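Local structure of putative xylanase (Bacteroides fragilis, 2P1G) at residues 50-55 and 73-78; 34-39 and 63-68; 188-193 and 226-231; 176-181 and 219-224. The protein is of unknown function but may hydrolyse glycosyl bonds, possibly in xylan breakdown. One frame throughout, in Å; residues are numbered along the deposited sequence.

Interaction 1 (50-55 and 73-78); sequences ALAMAL and QRIRYR
Ile75 reaches from the last turn of helix 65-76 toward Leu51, Ala52 and Leu55, in and just after the C-terminal part of helix 43-54, and nearly everything it does there is done by one methyl group. Its CB points toward the other helix, and Ile75 CG2 stays on the fringe, 4.4 Å from Leu51 CD2. With chi1 at -68°, CG1 stands beside the backbone N and opposite the carbonyl carbon, which sends the longer branch across the gap. Ile75 CG1 is 4.2 Å from Leu51 CD2. One bond further on, the Ile75 CD1 methyl lies 3.7 Å from Leu51 CG, the closest approach of the contact, with Leu51 CD2 at 3.9 Å from the same Ile75 CD1. Ile75 CD1 is also 4.0 Å from Leu55 CD1, the two side chains reaching toward each other tip to tip. Ala52 completes the receiving surface, its CB lying 4.2 Å from Ile75 CD1. Leu51 and Leu55 are a helical turn apart, so the methyl fits against a shallow apolar patch and not a single partner. Trp95 of helix 92-101 touches both Leu51 and Ile75, while a hydrogen bond from Asn71 ND2 to Ala52 O adds a polar tie between the two helices. Along this seam helices 43-54 and 65-76 pair in the helical layer of a probably papain-like fold.

Interaction 2 (34-39 and 63-68); sequences LIINCD and MQEGDF
Ile36 and Phe68 meet through branches set by their first torsions. In Ile36, chi1 of -57° turns CG2 away from the backbone N and leaves CG1 beside it, so that both branches are offered to helix 65-76. Phe68 has its ring opposite its own backbone N (chi1 165°), and although its CB does not point at the loop, the far end of the ring comes close to it. The two side chains slide past each other in opposite directions. Ile36 CG2 touches the rim of the ring, near its plane, at 3.6 Å from Phe68 CE2, and the CD1 branch lies 3.9 Å from the same Phe68 CE2. Glu65, bent at chi2, crosses the tip of Ile36 obliquely. Its OE2 is 3.5 Å from Ile36 CD1, a contact of carboxylate with methyl that brings no polar bond. Cys38 adds a sulfur-aromatic contact, with SG 5.4 Å from the centroid of the Phe68 ring and approaching obliquely. Tyr49, Ala52 and Met53 of helix 43-54 also pack on Phe68, which therefore joins the loop to both helices. Between Ile36 and Cys38, Asn37 shapes the chain: its OD1 accepts from Asp39 N at 3.2 Å, and Tyr49 OH is hydrogen-bonded to Asn37 N. Phe68 lies in the first turn of its helix, its N bonded to the O of the N-cap residue Gln64. The contact thus combines an Asx turn in a surface loop with a buried aromatic residue near a helix start.

Interaction 3 (188-193 and 226-231); sequences DVSHMG and KDRKSL
Ser190 meets Leu231 and Arg228 at the point where the chain of strand 189-198 turns a corner. The closest contact sets a hydroxyl against a methyl: Ser190 OG lies 3.1 Å from Leu231 CD2, which is tight for such a pair. The torsion of Ser190, chi1 58°, places OG between the backbone N and the carbonyl carbon and aims it at the leucine. Leu231 does not start out in that direction, but its end bends nearer and delivers CD2. Among the polar groups, Ser190 OG comes within 4.0 Å of Arg228 NH1, too far for a hydrogen bond, and approaches the guanidinium obliquely. Within 226-231 the same Leu231 CD2 lies over the centre of the Arg228 guanidinium, 3.9 Å above its plane, so this methyl touches both guanidinium face and serine, the three groups meeting at a corner. Backbone bonds arrange these pieces. Arg228 to Leu231 form a type I beta turn, in which Leu231 N donates to Arg228 O at 3.2 Å, folding leucine and arginine together. Strand 177-182 pairs with both 189-198 and 231-238; Leu180 makes backbone hydrogen bonds with Ser190 and also touches the Leu231 side chain. A backbone-to-side-chain bond, Ser230 O with Thr182 OG1, fixes the turn to the end of that middle strand. With neither a hydrogen bond nor a salt bridge between 188-193 and 226-231, their approach is one of van der Waals contact at a partly buried site beside the sheet, and its geometry is probably set by the strand that both border.

Interaction 4 (176-181 and 219-224); sequences DIIALT and TALSQM
Leu221 spreads its two methyls over Ile178 and Leu180, and this fork is the tightly packed part of the contact. Leu221 CD1 lies 3.6 Å from Leu180 CD2, the side chains sliding past each other in opposite directions. The other methyl, Leu221 CD2, meets Ile178 CG2 at 3.8 Å, and here the two chains run obliquely to one another. Standing opposite the backbone N (chi1 176°), CG of Leu221 carries the fork from the first turn of helix 221-226 toward the strand. Ile178 and Leu180, two residues apart on strand 177-182, point to the same side of the sheet and so present two neighbouring surfaces to it. Leu202 and Leu164 also touch Leu221, while Ile234 of strand 231-238 packs on both Ile178 and Leu180. Toward the outer side the contact slackens. Met224, one turn further along the helix and partly exposed, comes no nearer than 4.2 Å, between its CE and Leu180 CD1. Its terminal methyl does the touching, and Leu204 of strand 201-208 is another neighbour of this side chain. Gln223, between Ser222 and Met224, is exposed to solvent. No hydrogen bond or charge passes between strand and helix. The contact is made by apolar methyl groups, one of them the S-methyl of Met224, so between these segments the helix is probably held by dispersion contacts and burial of apolar surface.

From the N terminus, the loop 34-39 opens interaction 2 and helix 43-54 opens interaction 1; interaction 2 then closes at 63-68 and interaction 1 at 73-78, so the two cross, with centres 9 Å apart and helix 65-76 common to both. The pattern recurs in the second half: 176-181 opens interaction 4, 188-193 opens interaction 3, and they close in the same order at 219-224 and 226-231. None is nested in another. The first pair ties a loop and two helices, the second a helix and turn to the antiparallel sheet. Between the halves, Leu51 CD2 touches Ile177 CD1 at 4.2 Å, linking interaction 1 with interaction 4.

Interaction 1 (50-55 and 73-78)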
# COMPACT_ATOMS: atom_id res chain seq x y z
N ALA A 50 6.89 0.55 -8.22
CA ALA A 50 8.15 -0.01 -7.74
C ALA A 50 8.13 -1.55 -7.75
O ALA A 50 9.06 -2.19 -8.28
CB ALA A 50 8.44 0.51 -6.32
N LEU A 51 7.07 -2.12 -7.20
CA LEU A 51 6.89 -3.57 -7.17
C LEU A 51 6.80 -4.15 -8.56
O LEU A 51 7.44 -5.17 -8.86
CB LEU A 51 5.65 -3.95 -6.35
CG LEU A 51 5.37 -5.45 -6.14
CD1 LEU A 51 6.60 -6.20 -5.64
CD2 LEU A 51 4.20 -5.61 -5.15
N ALA A 52 5.99 -3.53 -9.41
CA ALA A 52 5.78 -4.07 -10.75
C ALA A 52 7.08 -4.08 -11.55
O ALA A 52 7.30 -5.01 -12.35
CB ALA A 52 4.67 -3.29 -11.49
N MET A 53 7.91 -3.06 -11.35
CA MET A 53 9.25 -3.00 -11.95
C MET A 53 10.17 -4.09 -11.38
O MET A 53 10.81 -4.84 -12.14
CB MET A 53 9.88 -1.61 -11.72
CG MET A 53 9.15 -0.47 -12.42
SD MET A 53 9.94 1.15 -12.15
CE MET A 53 8.63 2.19 -12.76
N ALA A 54 10.20 -4.20 -10.05
CA ALA A 54 11.10 -5.11 -9.37
C ALA A 54 10.85 -6.59 -9.73
O ALA A 54 11.78 -7.39 -9.67
CB ALA A 54 11.02 -4.90 -7.89
N LEU A 55 9.61 -6.92 -10.06
CA LEU A 55 9.21 -8.29 -10.39
C LEU A 55 9.68 -8.70 -11.78
O LEU A 55 9.73 -9.91 -12.08
CB LEU A 55 7.69 -8.42 -10.30
CG LEU A 55 7.15 -8.51 -8.87
CD1 LEU A 55 5.65 -8.41 -8.92
CD2 LEU A 55 7.57 -9.80 -8.17
N GLN A 73 -0.97 -4.83 -13.57
CA GLN A 73 -2.37 -5.23 -13.62
C GLN A 73 -2.66 -6.29 -12.53
O GLN A 73 -3.68 -6.22 -11.84
CB GLN A 73 -2.74 -5.75 -15.00
CG GLN A 73 -4.17 -6.23 -15.09
CD GLN A 73 -4.63 -6.41 -16.50
OE1 GLN A 73 -4.12 -5.77 -17.43
NE2 GLN A 73 -5.61 -7.28 -16.67
N ARG A 74 -1.73 -7.23 -12.37
CA ARG A 74 -1.83 -8.28 -11.36
C ARG A 74 -1.84 -7.78 -9.91
O ARG A 74 -2.45 -8.38 -9.02
CB ARG A 74 -0.69 -9.27 -11.54
CG ARG A 74 -0.87 -10.18 -12.81
CD ARG A 74 0.27 -11.18 -12.89
NE ARG A 74 0.31 -12.07 -11.71
CZ ARG A 74 1.35 -12.80 -11.33
NH1 ARG A 74 2.48 -12.82 -12.04
NH2 ARG A 74 1.26 -13.54 -10.25
N ILE A 75 -1.13 -6.69 -9.67
CA ILE A 75 -1.06 -6.08 -8.32
C ILE A 75 -2.20 -5.12 -8.00
O ILE A 75 -2.68 -5.02 -6.83
CB ILE A 75 0.27 -5.34 -8.20
CG1 ILE A 75 1.43 -6.37 -8.19
CG2 ILE A 75 0.31 -4.47 -6.96
CD1 ILE A 75 2.73 -5.74 -8.71
N ARG A 76 -2.64 -4.39 -9.02
CA ARG A 76 -3.60 -3.30 -8.82
C ARG A 76 -5.05 -3.77 -8.79
O ARG A 76 -5.87 -3.16 -8.10
CB ARG A 76 -3.44 -2.24 -9.91
CG ARG A 76 -4.45 -1.09 -9.84
CD ARG A 76 -4.01 0.07 -10.73
NE ARG A 76 -2.81 0.76 -10.25
CZ ARG A 76 -2.15 1.66 -10.98
NH1 ARG A 76 -2.59 1.96 -12.20
NH2 ARG A 76 -1.06 2.26 -10.51
N TYR A 77 -5.34 -4.85 -9.50
CA TYR A 77 -6.70 -5.35 -9.64
C TYR A 77 -6.87 -6.69 -8.99
O TYR A 77 -5.94 -7.50 -9.02
CB TYR A 77 -7.08 -5.44 -11.14
CG TYR A 77 -7.13 -4.07 -11.76
CD1 TYR A 77 -8.29 -3.29 -11.66
CD2 TYR A 77 -6.00 -3.52 -12.38
CE1 TYR A 77 -8.31 -2.00 -12.21
CE2 TYR A 77 -6.03 -2.24 -12.92
CZ TYR A 77 -7.20 -1.50 -12.82
OH TYR A 77 -7.23 -0.24 -13.37
N ARG A 78 -8.04 -6.91 -8.39
CA ARG A 78 -8.40 -8.21 -7.75
C ARG A 78 -8.21 -9.35 -8.75
O ARG A 78 -8.90 -9.39 -9.77
CB ARG A 78 -9.86 -8.18 -7.30
CG ARG A 78 -10.28 -9.33 -6.40
CD ARG A 78 -11.67 -9.08 -5.84
NE ARG A 78 -11.65 -8.04 -4.81
CZ ARG A 78 -11.96 -6.76 -5.03
NH1 ARG A 78 -12.37 -6.39 -6.23
NH2 ARG A 78 -11.90 -5.87 -4.04

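Interaction 2 (34-39 and 63-68)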
# COMPACT_ATOMS: atom_id res chain seq x y z
N LEU A 34 -6.39 0.16 -17.20
CA LEU A 34 -5.07 0.32 -16.61
C LEU A 34 -4.47 1.69 -16.95
O LEU A 34 -4.33 2.05 -18.12
CB LEU A 34 -4.14 -0.81 -17.08
CG LEU A 34 -2.77 -0.91 -16.39
CD1 LEU A 34 -2.92 -1.27 -14.89
CD2 LEU A 34 -1.93 -1.91 -17.10
N ILE A 35 -4.15 2.45 -15.90
CA ILE A 35 -3.45 3.73 -16.06
C ILE A 35 -2.03 3.63 -15.52
O ILE A 35 -1.83 3.27 -14.37
CB ILE A 35 -4.19 4.87 -15.33
CG1 ILE A 35 -5.54 5.15 -16.01
CG2 ILE A 35 -3.31 6.16 -15.27
CD1 ILE A 35 -6.33 6.27 -15.35
N ILE A 36 -1.05 3.97 -16.36
CA ILE A 36 0.35 4.03 -15.93
C ILE A 36 0.75 5.49 -15.90
O ILE A 36 0.91 6.13 -16.95
CB ILE A 36 1.29 3.23 -16.86
CG1 ILE A 36 0.81 1.76 -16.93
CG2 ILE A 36 2.74 3.34 -16.39
CD1 ILE A 36 1.54 0.92 -17.99
N ASN A 37 0.91 6.03 -14.70
CA ASN A 37 1.33 7.42 -14.54
C ASN A 37 2.45 7.48 -13.53
O ASN A 37 2.19 7.65 -12.34
CB ASN A 37 0.14 8.31 -14.11
CG ASN A 37 0.51 9.78 -14.08
OD1 ASN A 37 1.68 10.15 -14.21
ND2 ASN A 37 -0.50 10.65 -13.91
N CYS A 38 3.68 7.31 -14.00
CA CYS A 38 4.85 7.28 -13.14
C CYS A 38 5.40 8.67 -12.84
O CYS A 38 6.36 8.82 -12.08
CB CYS A 38 5.93 6.39 -13.76
SG CYS A 38 5.48 4.63 -13.84
N ASP A 39 4.77 9.69 -13.44
CA ASP A 39 5.17 11.09 -13.29
C ASP A 39 4.55 11.80 -12.08
O ASP A 39 5.06 12.83 -11.64
CB ASP A 39 4.79 11.87 -14.55
CG ASP A 39 5.43 11.29 -15.81
OD1 ASP A 39 6.61 10.86 -15.75
OD2 ASP A 39 4.74 11.26 -16.85
N MET A 63 14.38 -4.04 -19.01
CA MET A 63 13.00 -4.25 -18.56
C MET A 63 12.04 -4.10 -19.73
O MET A 63 12.11 -3.13 -20.48
CB MET A 63 12.63 -3.24 -17.47
CG MET A 63 11.30 -3.53 -16.78
SD MET A 63 10.88 -2.33 -15.49
CE MET A 63 9.68 -1.32 -16.31
N GLN A 64 11.14 -5.06 -19.87
CA GLN A 64 10.13 -5.01 -20.93
C GLN A 64 8.83 -4.39 -20.42
O GLN A 64 8.34 -4.77 -19.36
CB GLN A 64 9.86 -6.41 -21.46
CG GLN A 64 11.05 -7.03 -22.15
CD GLN A 64 10.67 -8.30 -22.87
OE1 GLN A 64 9.90 -8.28 -23.84
NE2 GLN A 64 11.21 -9.43 -22.41
N GLU A 65 8.28 -3.46 -21.20
CA GLU A 65 7.08 -2.74 -20.79
C GLU A 65 5.86 -3.66 -20.68
O GLU A 65 4.96 -3.41 -19.87
CB GLU A 65 6.80 -1.56 -21.73
CG GLU A 65 6.00 -0.42 -21.06
CD GLU A 65 4.49 -0.57 -21.24
OE1 GLU A 65 4.02 -0.58 -22.40
OE2 GLU A 65 3.77 -0.65 -20.21
N GLY A 66 5.83 -4.69 -21.52
CA GLY A 66 4.82 -5.75 -21.42
C GLY A 66 4.85 -6.49 -20.09
O GLY A 66 3.80 -6.79 -19.53
N ASP A 67 6.04 -6.77 -19.57
CA ASP A 67 6.18 -7.44 -18.28
C ASP A 67 5.71 -6.51 -17.16
O ASP A 67 4.99 -6.93 -16.26
CB ASP A 67 7.64 -7.84 -18.03
CG ASP A 67 8.15 -8.91 -18.98
OD1 ASP A 67 7.37 -9.43 -19.80
OD2 ASP A 67 9.35 -9.23 -18.90
N PHE A 68 6.14 -5.25 -17.23
CA PHE A 68 5.79 -4.26 -16.22
C PHE A 68 4.27 -4.12 -16.18
O PHE A 68 3.66 -4.18 -15.13
CB PHE A 68 6.46 -2.92 -16.52
CG PHE A 68 5.90 -1.75 -15.76
CD1 PHE A 68 6.21 -1.56 -14.41
CD2 PHE A 68 5.08 -0.82 -16.39
CE1 PHE A 68 5.70 -0.47 -13.70
CE2 PHE A 68 4.57 0.28 -15.70
CZ PHE A 68 4.87 0.45 -14.35

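Interaction 3 (188-193 and 226-231)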
# COMPACT_ATOMS: atom_id res chain seq x y z
N ASP A 188 -7.90 0.24 7.87
CA ASP A 188 -6.95 -0.77 8.26
C ASP A 188 -5.51 -0.24 8.27
O ASP A 188 -4.73 -0.51 9.18
CB ASP A 188 -7.03 -1.94 7.22
CG ASP A 188 -7.09 -1.47 5.70
OD1 ASP A 188 -7.28 -0.32 5.34
OD2 ASP A 188 -6.97 -2.32 4.82
N VAL A 189 -5.18 0.50 7.23
CA VAL A 189 -3.82 0.91 6.93
C VAL A 189 -3.99 2.31 6.38
O VAL A 189 -4.86 2.56 5.53
CB VAL A 189 -3.16 -0.01 5.86
CG1 VAL A 189 -1.88 0.62 5.31
CG2 VAL A 189 -2.90 -1.43 6.40
N SER A 190 -3.19 3.25 6.87
CA SER A 190 -3.33 4.62 6.45
C SER A 190 -2.31 5.00 5.38
O SER A 190 -2.54 5.93 4.62
CB SER A 190 -3.18 5.54 7.64
OG SER A 190 -1.94 5.33 8.24
N HIS A 191 -1.21 4.26 5.32
CA HIS A 191 -0.08 4.65 4.48
C HIS A 191 0.81 3.43 4.24
O HIS A 191 0.81 2.51 5.04
CB HIS A 191 0.73 5.70 5.24
CG HIS A 191 1.71 6.45 4.40
ND1 HIS A 191 3.01 6.66 4.80
CD2 HIS A 191 1.58 7.07 3.20
CE1 HIS A 191 3.65 7.35 3.87
NE2 HIS A 191 2.80 7.61 2.89
N MET A 192 1.53 3.41 3.12
CA MET A 192 2.53 2.37 2.86
C MET A 192 3.80 3.06 2.33
O MET A 192 3.77 4.20 1.86
CB MET A 192 2.07 1.40 1.76
CG MET A 192 1.19 0.13 2.09
SD MET A 192 1.13 -1.00 0.60
CE MET A 192 0.90 0.23 -0.65
N GLY A 193 4.91 2.35 2.40
CA GLY A 193 6.16 2.83 1.79
C GLY A 193 7.14 1.69 1.75
O GLY A 193 6.77 0.53 1.98
N LYS A 226 5.20 6.64 16.44
CA LYS A 226 4.97 7.07 17.82
C LYS A 226 4.43 8.51 17.88
O LYS A 226 3.75 8.88 18.84
CB LYS A 226 6.24 6.89 18.67
CG LYS A 226 6.57 5.39 18.92
CD LYS A 226 7.90 5.15 19.65
CE LYS A 226 8.16 3.62 19.79
NZ LYS A 226 9.39 3.26 20.63
N ASP A 227 4.69 9.29 16.85
CA ASP A 227 4.22 10.67 16.80
C ASP A 227 2.71 10.80 16.55
O ASP A 227 2.11 11.84 16.86
CB ASP A 227 4.96 11.45 15.71
CG ASP A 227 6.31 12.00 16.17
OD1 ASP A 227 6.63 11.94 17.38
OD2 ASP A 227 7.07 12.50 15.30
N ARG A 228 2.09 9.76 15.99
CA ARG A 228 0.68 9.82 15.58
C ARG A 228 -0.17 8.86 16.42
O ARG A 228 0.07 7.65 16.39
CB ARG A 228 0.55 9.49 14.07
CG ARG A 228 0.73 10.69 13.09
CD ARG A 228 0.59 10.27 11.61
NE ARG A 228 -0.81 9.98 11.23
CZ ARG A 228 -1.23 9.37 10.12
NH1 ARG A 228 -0.37 8.94 9.19
NH2 ARG A 228 -2.53 9.18 9.94
N LYS A 229 -1.15 9.38 17.15
CA LYS A 229 -1.96 8.55 18.03
C LYS A 229 -2.81 7.51 17.27
O LYS A 229 -3.08 6.42 17.80
CB LYS A 229 -2.87 9.40 18.93
CG LYS A 229 -2.09 10.19 19.96
CD LYS A 229 -3.00 10.85 20.99
CE LYS A 229 -2.15 11.63 22.00
NZ LYS A 229 -2.96 12.08 23.18
N SER A 230 -3.19 7.86 16.04
CA SER A 230 -3.99 6.97 15.18
C SER A 230 -3.20 5.82 14.53
O SER A 230 -3.80 4.88 14.01
CB SER A 230 -4.70 7.78 14.09
OG SER A 230 -3.78 8.27 13.11
N LEU A 231 -1.87 5.89 14.57
CA LEU A 231 -1.05 4.78 14.07
C LEU A 231 -0.79 3.76 15.17
O LEU A 231 -0.52 4.11 16.31
CB LEU A 231 0.26 5.29 13.49
CG LEU A 231 0.10 6.17 12.25
CD1 LEU A 231 1.47 6.56 11.68
CD2 LEU A 231 -0.80 5.51 11.17

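Interaction 4 (176-181 and 219-224)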
# COMPACT_ATOMS: atom_id res chain seq x y z
N ASP A 176 11.75 -4.00 1.88
CA ASP A 176 10.46 -4.55 2.34
C ASP A 176 9.41 -3.45 2.18
O ASP A 176 9.71 -2.27 2.29
CB ASP A 176 10.50 -4.98 3.80
CG ASP A 176 11.32 -6.24 4.03
OD1 ASP A 176 11.75 -6.89 3.03
OD2 ASP A 176 11.54 -6.58 5.21
N ILE A 177 8.18 -3.86 1.91
CA ILE A 177 7.07 -2.91 1.89
C ILE A 177 6.56 -2.81 3.31
O ILE A 177 6.36 -3.84 4.00
CB ILE A 177 5.97 -3.40 0.92
CG1 ILE A 177 6.50 -3.33 -0.52
CG2 ILE A 177 4.69 -2.57 1.08
CD1 ILE A 177 5.71 -4.15 -1.51
N ILE A 178 6.34 -1.58 3.76
CA ILE A 178 5.87 -1.34 5.12
C ILE A 178 4.50 -0.72 5.02
O ILE A 178 4.35 0.35 4.41
CB ILE A 178 6.77 -0.32 5.87
CG1 ILE A 178 8.24 -0.79 5.93
CG2 ILE A 178 6.22 -0.03 7.29
CD1 ILE A 178 8.44 -2.13 6.62
N ALA A 179 3.51 -1.39 5.60
CA ALA A 179 2.17 -0.78 5.73
C ALA A 179 1.94 -0.30 7.15
O ALA A 179 2.09 -1.07 8.12
CB ALA A 179 1.07 -1.79 5.33
N LEU A 180 1.58 0.97 7.29
CA LEU A 180 1.38 1.58 8.60
C LEU A 180 -0.08 1.37 8.99
O LEU A 180 -1.00 1.90 8.33
CB LEU A 180 1.67 3.07 8.53
CG LEU A 180 3.09 3.54 8.19
CD1 LEU A 180 3.27 4.96 8.67
CD2 LEU A 180 4.14 2.68 8.78
N THR A 181 -0.29 0.62 10.06
CA THR A 181 -1.61 0.21 10.52
C THR A 181 -2.19 1.32 11.37
O THR A 181 -1.46 2.09 12.00
CB THR A 181 -1.60 -1.14 11.31
OG1 THR A 181 -0.70 -1.06 12.42
CG2 THR A 181 -1.15 -2.28 10.42
N THR A 219 12.66 11.37 9.36
CA THR A 219 12.47 10.86 10.71
C THR A 219 12.36 9.34 10.65
O THR A 219 11.68 8.80 9.76
CB THR A 219 11.21 11.47 11.34
OG1 THR A 219 10.07 11.04 10.62
CG2 THR A 219 11.25 13.01 11.22
N ALA A 220 13.04 8.66 11.58
CA ALA A 220 13.00 7.20 11.66
C ALA A 220 11.55 6.73 11.71
O ALA A 220 10.68 7.40 12.29
CB ALA A 220 13.77 6.70 12.89
N LEU A 221 11.28 5.59 11.11
CA LEU A 221 9.92 5.04 11.07
C LEU A 221 9.28 4.95 12.46
O LEU A 221 8.10 5.29 12.63
CB LEU A 221 9.91 3.68 10.37
CG LEU A 221 8.59 2.90 10.32
CD1 LEU A 221 7.53 3.70 9.58
CD2 LEU A 221 8.81 1.57 9.64
N SER A 222 10.03 4.47 13.45
CA SER A 222 9.49 4.33 14.80
C SER A 222 8.97 5.66 15.35
O SER A 222 7.93 5.68 16.03
CB SER A 222 10.54 3.72 15.75
OG SER A 222 11.67 4.58 15.85
N GLN A 223 9.63 6.76 14.99
CA GLN A 223 9.20 8.09 15.44
C GLN A 223 7.97 8.56 14.66
O GLN A 223 7.07 9.15 15.26
CB GLN A 223 10.33 9.11 15.33
CG GLN A 223 9.99 10.44 16.02
CD GLN A 223 11.13 11.43 15.99
OE1 GLN A 223 12.18 11.22 16.60
NE2 GLN A 223 10.93 12.54 15.27
N MET A 224 7.92 8.28 13.36
CA MET A 224 6.72 8.57 12.54
C MET A 224 5.49 7.92 13.18
O MET A 224 4.42 8.53 13.27
CB MET A 224 6.87 8.04 11.10
CG MET A 224 7.94 8.70 10.23
SD MET A 224 8.10 7.91 8.58
CE MET A 224 6.39 7.77 8.10